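Surface presentation of antigens protein SpaO (Salmonella typhimurium, PDB 4YX7) takes part in the secretory pathway that presents at the bacterial surface the determinants needed for Salmonella to enter mammalian cells. Local coordinates at residues Arg9-Phe14 with Tyr45-Lys50. Numbering follows the deposited sequence.
Sequences RWPLRF and YCYAKK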
loop_
_atom_site.group_PDB
_atom_site.type_symbol
_atom_site.label_atom_id
_atom_site.label_comp_id
_atom_site.label_asym_id
_atom_site.label_seq_id
_atom_site.Cartn_x
_atom_site.Cartn_y
_atom_site.Cartn_z
ATOM N N ARG A 9 -10.173 4.404 -32.352
ATOM C CA ARG A 9 -9.734 4.308 -30.963
ATOM C C ARG A 9 -9.862 2.883 -30.381
ATOM O O ARG A 9 -10.752 2.104 -30.754
ATOM C CB ARG A 9 -10.518 5.300 -30.103
ATOM N N TRP A 10 -8.967 2.560 -29.452
ATOM C CA TRP A 10 -8.835 1.202 -28.951
ATOM C C TRP A 10 -8.956 1.179 -27.438
ATOM O O TRP A 10 -8.195 1.846 -26.749
ATOM C CB TRP A 10 -7.487 0.604 -29.374
ATOM C CG TRP A 10 -7.124 0.818 -30.826
ATOM C CD1 TRP A 10 -6.803 2.002 -31.429
ATOM C CD2 TRP A 10 -7.010 -0.185 -31.838
ATOM N NE1 TRP A 10 -6.522 1.801 -32.752
ATOM C CE2 TRP A 10 -6.638 0.464 -33.031
ATOM C CE3 TRP A 10 -7.196 -1.573 -31.855
ATOM C CZ2 TRP A 10 -6.446 -0.221 -34.229
ATOM C CZ3 TRP A 10 -7.005 -2.256 -33.047
ATOM C CH2 TRP A 10 -6.634 -1.577 -34.218
ATOM N N PRO A 11 -9.902 0.389 -26.913
ATOM C CA PRO A 11 -10.137 0.344 -25.470
ATOM C C PRO A 11 -9.130 -0.536 -24.750
ATOM O O PRO A 11 -9.228 -1.755 -24.860
ATOM C CB PRO A 11 -11.542 -0.255 -25.375
ATOM C CG PRO A 11 -11.624 -1.144 -26.544
ATOM C CD PRO A 11 -10.800 -0.521 -27.639
ATOM N N LEU A 12 -8.190 0.048 -24.013
ATOM C CA LEU A 12 -7.203 -0.779 -23.328
ATOM C C LEU A 12 -7.582 -1.038 -21.872
ATOM O O LEU A 12 -8.140 -0.179 -21.201
ATOM C CB LEU A 12 -5.822 -0.139 -23.399
ATOM C CG LEU A 12 -5.303 0.251 -24.780
ATOM C CD1 LEU A 12 -3.911 0.798 -24.656
ATOM C CD2 LEU A 12 -5.325 -0.924 -25.725
ATOM N N ARG A 13 -7.300 -2.249 -21.408
ATOM C CA ARG A 13 -7.485 -2.615 -20.012
ATOM C C ARG A 13 -6.131 -2.992 -19.463
ATOM O O ARG A 13 -5.425 -3.809 -20.058
ATOM C CB ARG A 13 -8.459 -3.781 -19.858
ATOM C CG ARG A 13 -9.785 -3.582 -20.547
ATOM C CD ARG A 13 -10.749 -4.661 -20.134
ATOM N NE ARG A 13 -10.147 -5.979 -20.277
ATOM C CZ ARG A 13 -10.050 -6.620 -21.437
ATOM N NH1 ARG A 13 -10.514 -6.051 -22.542
ATOM N NH2 ARG A 13 -9.489 -7.824 -21.500
ATOM N N PHE A 14 -5.752 -2.386 -18.348
ATOM C CA PHE A 14 -4.495 -2.729 -17.713
ATOM C C PHE A 14 -4.770 -3.694 -16.575
ATOM O O PHE A 14 -5.214 -3.318 -15.502
ATOM C CB PHE A 14 -3.764 -1.463 -17.256
ATOM C CG PHE A 14 -3.351 -0.571 -18.408
ATOM C CD1 PHE A 14 -4.231 0.383 -18.921
ATOM C CD2 PHE A 14 -2.115 -0.716 -19.006
ATOM C CE1 PHE A 14 -3.875 1.186 -19.991
ATOM C CE2 PHE A 14 -1.754 0.089 -20.065
ATOM C CZ PHE A 14 -2.637 1.043 -20.556
ATOM N N TYR A 45 -4.431 -5.334 -22.284
ATOM C CA TYR A 45 -5.407 -6.010 -23.113
ATOM C C TYR A 45 -6.196 -5.001 -23.932
ATOM O O TYR A 45 -6.490 -3.897 -23.471
ATOM C CB TYR A 45 -6.368 -6.849 -22.256
ATOM C CG TYR A 45 -5.903 -8.254 -21.972
ATOM C CD1 TYR A 45 -4.901 -8.497 -21.054
ATOM C CD2 TYR A 45 -6.475 -9.341 -22.621
ATOM C CE1 TYR A 45 -4.475 -9.779 -20.785
ATOM C CE2 TYR A 45 -6.050 -10.636 -22.362
ATOM C CZ TYR A 45 -5.048 -10.847 -21.436
ATOM O OH TYR A 45 -4.615 -12.126 -21.153
ATOM N N CYS A 46 -6.502 -5.388 -25.162
ATOM C CA CYS A 46 -7.521 -4.737 -25.956
ATOM C C CYS A 46 -8.488 -5.827 -26.363
ATOM O O CYS A 46 -8.155 -6.671 -27.184
ATOM C CB CYS A 46 -6.927 -4.043 -27.177
ATOM S SG CYS A 46 -8.094 -2.979 -28.032
ATOM N N TYR A 47 -9.671 -5.821 -25.771
ATOM C CA TYR A 47 -10.580 -6.957 -25.876
ATOM C C TYR A 47 -9.852 -8.238 -25.432
ATOM O O TYR A 47 -9.214 -8.254 -24.386
ATOM C CB TYR A 47 -11.136 -7.058 -27.306
ATOM C CG TYR A 47 -11.833 -5.782 -27.756
ATOM C CD1 TYR A 47 -13.072 -5.432 -27.240
ATOM C CD2 TYR A 47 -11.253 -4.928 -28.683
ATOM C CE1 TYR A 47 -13.717 -4.277 -27.636
ATOM C CE2 TYR A 47 -11.893 -3.770 -29.082
ATOM C CZ TYR A 47 -13.126 -3.457 -28.552
ATOM O OH TYR A 47 -13.782 -2.312 -28.931
ATOM N N ALA A 48 -9.921 -9.299 -26.224
ATOM C CA ALA A 48 -9.318 -10.572 -25.819
ATOM C C ALA A 48 -7.845 -10.696 -26.231
ATOM O O ALA A 48 -7.216 -11.733 -25.997
ATOM C CB ALA A 48 -10.126 -11.736 -26.388
ATOM N N LYS A 49 -7.304 -9.635 -26.832
ATOM C CA LYS A 49 -5.924 -9.620 -27.316
ATOM C C LYS A 49 -4.939 -9.087 -26.287
ATOM O O LYS A 49 -5.034 -7.939 -25.869
ATOM C CB LYS A 49 -5.815 -8.773 -28.585
ATOM C CG LYS A 49 -5.875 -9.544 -29.897
ATOM C CD LYS A 49 -7.019 -10.544 -29.924
ATOM C CE LYS A 49 -6.773 -11.646 -30.935
ATOM N NZ LYS A 49 -7.715 -12.781 -30.738
ATOM N N LYS A 50 -3.977 -9.905 -25.880
ATOM C CA LYS A 50 -2.940 -9.407 -24.994
ATOM C C LYS A 50 -1.868 -8.720 -25.815
ATOM O O LYS A 50 -1.244 -9.342 -26.665
ATOM C CB LYS A 50 -2.326 -10.527 -24.157
ATOM C CG LYS A 50 -1.190 -10.047 -23.274
ATOM C CD LYS A 50 -0.731 -11.116 -22.300
ATOM C CE LYS A 50 -0.086 -12.303 -22.998
ATOM N NZ LYS A 50 0.223 -13.403 -22.032
HETATM O O HOH W 1 -10.657 -3.708 -24.051
#
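The R13 guanidinium has CB of Y45 over one face, 3.4 Å from NH2, and the carbonyl O of Y47 at its edge, close to its plane. NH2 and NH1 of R13 both grip O of Y47 end-on, at 2.9 and 3.2 Å, the NH1 bond the more bent. The R13 chain bends at chi3 (-50°), which turns NE out of the line of the chain, and outside this contact NE pairs with an acidic side chain of the partner protein's chain. The Y45 ring, inclined 41° to the guanidinium, carries CB of K50 over one face toward the rim and meets the O of Y47 at its edge. The side chains of P11 and Y47 cross at about a right angle, CG of P11 sitting 3.4 Å from CZ of Y47. At the edge of the W10 indole, near its plane, is SG of C46, which also packs against CD of P11.

Strand 9-22 runs antiparallel to strand 39-46 in the sheet of this fragment of SpaO, a protein of the FliN/MopA/SpaO family, with R13 and Y45 on one face and L12 and C46 on the other. R13 and Y45 form a hydrogen-bonded pair, N to O in both directions. From C46 to K49 the chain reverses through a type II' beta turn into strand 49-57. O of Y47 lies in that turn, and its two bonds from R13 join strand 9-22 to the hairpin. A water bridges the two, donating to O of P11 and accepting from N of Y47 at 2.9 Å, with a weak bond from NH1 of R13. CD2 of L12 touches CB of C46 at 3.8 Å, and both side chains rest on L51. 9-14 also pairs with an antiparallel strand of the partner protein's chain, which carries the sheet across the interface.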